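Local atomic coordinates of epoxide hydrolase (Aspergillus niger, PDB entry 3G02), a protein that probably hydrolyses epoxides to vicinal diols, as an alpha/beta-hydrolase-fold enzyme made more enantioselective by directed evolution. Residues Ile239-Phe245 with Leu350-Pro354; Gly342-Phe346 with Val365-Asp369. The protein carries 9 engineered substitutions. All coordinates share one frame; numbering follows the deposited sequence. Where two conformers were deposited one is given.

Contact 1 of 2, residues Ile239-Phe245 with Leu350-Pro354; sequences IARMEKF and LVPVP. Engineered in segment 350-354: Val351 (natural residue Cys).
Leu350 lies over the ring of Phe245, where a loop of the alpha/beta hydrolase fold passes along helix 233-248. The loop follows strand 340-345 and leads into helix 355-358. Leu350 CB sits 3.8 Å from the centroid of the Phe245 ring and only 4° off its normal, a well-centred CH-pi contact. Farther out, Leu350 CD1 meets Phe245 CZ at 3.6 Å. The same leucine touches His375, a predicted active-site residue. Val351, an engineered residue that replaces cysteine, touches two residues of the helix with one methyl. Its CG1 is 3.6 Å from Phe245 CD2 and 3.7 Å from Met242 CG. Pro352 is the centre of an inverse gamma turn, closed by a backbone bond from Val353 N to Val351 O. Two residues of the helix meet its ring: CD packs on Met242 CB, and CG lies 3.7 Å from Arg241 NH2. The Arg241 side chain bends at chi3 (-60°), and its NH2 also makes a weak hydrogen bond to Pro347 O. Val353 then presents CG1 to Met242 SD at 3.6 Å. Met242 was deposited in two conformers, and this sulfur contact belongs to one of them. Pro354 occupies the N-cap position of helix 355-358. Ile239 reaches it with the far end of its side chain, crossing at about a right angle, and Ile239 CD1 rests 3.8 Å from Pro354 CD.

Contact 2 of 2, residues Gly342-Phe346 with Val365-Asp369; sequences GFSFF and VFFRD
Phe343 and Phe367 both set CG anti to the backbone N (chi1 -160° and -174°), which lays their side chains alongside each other and pointing the same way. Phe343 CD2 and Phe367 CE1 meet at 3.8 Å. Phe345 has the same first torsion, and its CB packs 3.6 Å from Phe367 CZ. Phe367 therefore sits against Phe343 and Phe345 alike. Asp369 also lies on this face. In one of its two deposited conformers, OD1 is 3.3 Å from Phe345 CD2. The carboxylate plane stands nearly perpendicular to that ring.

The backbones run parallel, with the segment axes 6° apart and 4.6 Å at closest approach. Three hydrogen bonds join them. Phe343 N donates to Phe366 O, and Phe343 O accepts from Arg368 N at 2.9 Å. The third runs from Phe345 N to Arg368 O and is 2.8 Å long. Gly342 CA approaches Phe366 O at 3.2 Å, a CA-H...O contact.

On the other face are Ser344, Phe366 and Arg368. Arg368 folds back along its own strand: NH1 donates a hydrogen bond to Phe367 O from above the carbonyl plane, and Phe366 CE2 lies 3.3 Å above the guanidinium plane, toward its rim. Ser344 OG is hydrogen-bonded to Asp388 of helix 382-396 and to His213. That helix also covers Phe366, whose ring meets Phe392 edge to face. On the first face, Phe343 and Phe367 touch helix 355-358. The pairing joins the two strands of a beta-alpha-beta unit at one edge of the alpha/beta hydrolase sheet.

Overall arrangement
From the N terminus, the chain builds most of the central sheet before it reaches helix 233-248, which holds the first segment of contact 1. Over ninety residues, mostly helix and loop, follow before the chain enters strand 340-345, which holds the first segment of contact 2. The loop at 350-354 closes the long excursion by returning to helix 233-248. Helix 355-358 leads on to strand 362-369, which closes the short loop of contact 2. The segments alternate, so the contacts cross rather than nest. They also touch: Phe345 CE1 packs 3.4 Å from Val353 O. Together they tie helix 233-248 to the sheet edge.

Contact 1 of 2, residues Ile239-Phe245 with Leu350-Pro354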
# COMPACT_ATOMS: atom_id res chain seq x y z
N ILE A 239 18.33 -14.82 -8.20
CA ILE A 239 17.38 -14.27 -9.17
C ILE A 239 15.94 -14.65 -8.80
O ILE A 239 15.03 -13.83 -8.92
CB ILE A 239 17.72 -14.70 -10.63
CG1 ILE A 239 19.12 -14.19 -11.02
CG2 ILE A 239 16.65 -14.22 -11.61
CD1 ILE A 239 19.34 -12.70 -10.84
N ALA A 240 15.75 -15.88 -8.34
CA ALA A 240 14.43 -16.35 -7.88
C ALA A 240 13.92 -15.50 -6.71
O ALA A 240 12.75 -15.12 -6.69
CB ALA A 240 14.49 -17.82 -7.49
N ARG A 241 14.80 -15.21 -5.75
CA ARG A 241 14.44 -14.34 -4.62
C ARG A 241 14.11 -12.93 -5.11
O ARG A 241 13.16 -12.30 -4.63
CB ARG A 241 15.53 -14.33 -3.55
CG ARG A 241 15.77 -15.71 -2.92
CD ARG A 241 16.62 -15.64 -1.65
NE ARG A 241 17.95 -15.08 -1.89
CZ ARG A 241 19.00 -15.78 -2.33
NH1 ARG A 241 18.88 -17.07 -2.60
NH2 ARG A 241 20.17 -15.17 -2.52
N MET A 242 14.95 -12.40 -6.01
CA MET A 242 14.77 -11.05 -6.55
C MET A 242 13.39 -10.93 -7.21
O MET A 242 12.67 -9.95 -7.01
CB MET A 242 15.86 -10.75 -7.57
CG MET A 242 15.61 -9.52 -8.42
SD MET A 242 16.60 -9.53 -9.91
CE MET A 242 15.68 -10.68 -10.93
N GLU A 243 13.05 -11.95 -8.00
CA GLU A 243 11.77 -12.01 -8.71
C GLU A 243 10.57 -12.07 -7.77
O GLU A 243 9.58 -11.36 -7.99
CB GLU A 243 11.75 -13.20 -9.68
CG GLU A 243 12.57 -13.01 -10.95
CD GLU A 243 12.69 -14.28 -11.79
OE1 GLU A 243 12.18 -15.34 -11.38
OE2 GLU A 243 13.30 -14.21 -12.87
N LYS A 244 10.66 -12.91 -6.74
CA LYS A 244 9.64 -12.95 -5.68
C LYS A 244 9.49 -11.59 -5.00
O LYS A 244 8.37 -11.14 -4.74
CB LYS A 244 9.95 -14.03 -4.64
CG LYS A 244 8.93 -14.06 -3.50
CD LYS A 244 9.13 -15.22 -2.55
CE LYS A 244 8.03 -15.24 -1.50
NZ LYS A 244 8.19 -16.39 -0.57
N PHE A 245 10.61 -10.93 -4.72
CA PHE A 245 10.54 -9.59 -4.13
C PHE A 245 9.83 -8.61 -5.05
O PHE A 245 9.01 -7.81 -4.60
CB PHE A 245 11.93 -9.05 -3.77
CG PHE A 245 11.90 -7.65 -3.24
CD1 PHE A 245 11.54 -7.40 -1.91
CD2 PHE A 245 12.18 -6.57 -4.07
CE1 PHE A 245 11.49 -6.10 -1.42
CE2 PHE A 245 12.13 -5.26 -3.58
CZ PHE A 245 11.78 -5.03 -2.26
N LEU A 350 17.42 -7.79 -0.89
CA LEU A 350 16.11 -7.82 -1.56
C LEU A 350 16.17 -8.33 -2.99
O LEU A 350 15.32 -9.11 -3.42
CB LEU A 350 15.47 -6.43 -1.55
CG LEU A 350 15.42 -5.72 -0.19
CD1 LEU A 350 14.79 -4.35 -0.32
CD2 LEU A 350 14.67 -6.58 0.82
N VAL A 351 17.19 -7.89 -3.73
CA VAL A 351 17.27 -8.15 -5.16
C VAL A 351 18.70 -8.58 -5.50
O VAL A 351 19.46 -7.83 -6.12
CB VAL A 351 16.79 -6.92 -5.98
CG1 VAL A 351 15.27 -6.80 -5.90
CG2 VAL A 351 17.43 -5.63 -5.48
N PRO A 352 19.07 -9.80 -5.07
CA PRO A 352 20.47 -10.23 -5.09
C PRO A 352 20.97 -10.64 -6.48
O PRO A 352 21.18 -11.83 -6.75
CB PRO A 352 20.52 -11.38 -4.08
CG PRO A 352 19.12 -11.90 -4.01
CD PRO A 352 18.18 -10.84 -4.52
N VAL A 353 21.15 -9.64 -7.34
CA VAL A 353 21.69 -9.83 -8.68
C VAL A 353 23.17 -10.23 -8.59
O VAL A 353 23.87 -9.80 -7.67
CB VAL A 353 21.50 -8.56 -9.57
CG1 VAL A 353 20.04 -8.36 -9.90
CG2 VAL A 353 22.08 -7.31 -8.91
N PRO A 354 23.64 -11.07 -9.54
CA PRO A 354 24.99 -11.62 -9.46
C PRO A 354 26.08 -10.66 -9.94
O PRO A 354 25.78 -9.66 -10.59
CB PRO A 354 24.91 -12.83 -10.40
CG PRO A 354 23.95 -12.41 -11.43
CD PRO A 354 22.92 -11.57 -10.72

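Contact 2 of 2, residues Gly342-Phe346 with Val365-Asp369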
# COMPACT_ATOMS: atom_id res chain seq x y z
N GLY A 342 32.89 -0.53 -6.69
CA GLY A 342 33.00 -1.69 -5.81
C GLY A 342 31.65 -2.15 -5.33
O GLY A 342 30.71 -1.35 -5.24
N PHE A 343 31.54 -3.44 -5.02
CA PHE A 343 30.28 -4.01 -4.57
C PHE A 343 30.45 -5.02 -3.45
O PHE A 343 31.35 -5.86 -3.49
CB PHE A 343 29.52 -4.64 -5.74
CG PHE A 343 28.05 -4.82 -5.47
CD1 PHE A 343 27.16 -3.79 -5.75
CD2 PHE A 343 27.57 -6.01 -4.93
CE1 PHE A 343 25.80 -3.94 -5.49
CE2 PHE A 343 26.21 -6.17 -4.67
CZ PHE A 343 25.33 -5.13 -4.95
N SER A 344 29.58 -4.92 -2.44
CA SER A 344 29.48 -5.92 -1.38
C SER A 344 28.14 -6.63 -1.48
O SER A 344 27.08 -6.01 -1.36
CB SER A 344 29.64 -5.28 -0.01
OG SER A 344 30.96 -4.82 0.19
N PHE A 345 28.20 -7.94 -1.69
CA PHE A 345 27.03 -8.78 -1.93
C PHE A 345 26.64 -9.50 -0.65
O PHE A 345 27.44 -10.22 -0.06
CB PHE A 345 27.34 -9.80 -3.03
CG PHE A 345 26.21 -10.74 -3.35
CD1 PHE A 345 25.39 -10.51 -4.45
CD2 PHE A 345 25.98 -11.87 -2.57
CE1 PHE A 345 24.35 -11.39 -4.76
CE2 PHE A 345 24.94 -12.75 -2.86
CZ PHE A 345 24.12 -12.51 -3.96
N PHE A 346 25.40 -9.28 -0.22
CA PHE A 346 24.81 -10.01 0.90
C PHE A 346 23.63 -10.83 0.39
O PHE A 346 22.78 -10.31 -0.33
CB PHE A 346 24.41 -9.04 2.02
CG PHE A 346 25.57 -8.31 2.62
CD1 PHE A 346 26.31 -8.88 3.65
CD2 PHE A 346 25.96 -7.06 2.13
CE1 PHE A 346 27.40 -8.22 4.20
CE2 PHE A 346 27.05 -6.39 2.68
CZ PHE A 346 27.77 -6.97 3.72
N VAL A 365 35.83 -3.02 -10.10
CA VAL A 365 37.21 -3.42 -9.80
C VAL A 365 37.32 -4.13 -8.46
O VAL A 365 38.38 -4.62 -8.08
CB VAL A 365 38.17 -2.19 -9.82
CG1 VAL A 365 38.25 -1.59 -11.22
CG2 VAL A 365 37.73 -1.14 -8.80
N PHE A 366 36.20 -4.18 -7.74
CA PHE A 366 36.17 -4.70 -6.37
C PHE A 366 34.83 -5.37 -6.13
O PHE A 366 33.78 -4.76 -6.31
CB PHE A 366 36.40 -3.54 -5.39
CG PHE A 366 36.38 -3.94 -3.94
CD1 PHE A 366 35.18 -4.01 -3.24
CD2 PHE A 366 37.57 -4.20 -3.26
CE1 PHE A 366 35.16 -4.36 -1.89
CE2 PHE A 366 37.56 -4.55 -1.92
CZ PHE A 366 36.36 -4.63 -1.23
N PHE A 367 34.88 -6.63 -5.73
CA PHE A 367 33.67 -7.39 -5.40
C PHE A 367 33.94 -8.29 -4.21
O PHE A 367 34.96 -8.97 -4.15
CB PHE A 367 33.20 -8.22 -6.60
CG PHE A 367 31.88 -8.91 -6.39
CD1 PHE A 367 30.69 -8.28 -6.71
CD2 PHE A 367 31.84 -10.20 -5.86
CE1 PHE A 367 29.46 -8.92 -6.51
CE2 PHE A 367 30.62 -10.85 -5.66
CZ PHE A 367 29.43 -10.21 -5.99
N ARG A 368 33.01 -8.28 -3.26
CA ARG A 368 33.09 -9.18 -2.11
C ARG A 368 31.74 -9.84 -1.87
O ARG A 368 30.71 -9.15 -1.79
CB ARG A 368 33.52 -8.43 -0.84
CG ARG A 368 34.91 -7.82 -0.89
CD ARG A 368 36.01 -8.82 -0.57
NE ARG A 368 37.33 -8.18 -0.49
CZ ARG A 368 38.13 -7.96 -1.54
NH1 ARG A 368 37.75 -8.31 -2.77
NH2 ARG A 368 39.31 -7.38 -1.36
N ASP A 369 31.76 -11.17 -1.78
CA ASP A 369 30.61 -11.98 -1.39
C ASP A 369 30.61 -12.18 0.12
O ASP A 369 31.66 -12.11 0.76
CB ASP A 369 30.70 -13.36 -2.05
CG ASP A 369 30.05 -13.41 -3.42
OD1 ASP A 369 28.94 -12.86 -3.59
OD2 ASP A 369 30.64 -14.01 -4.34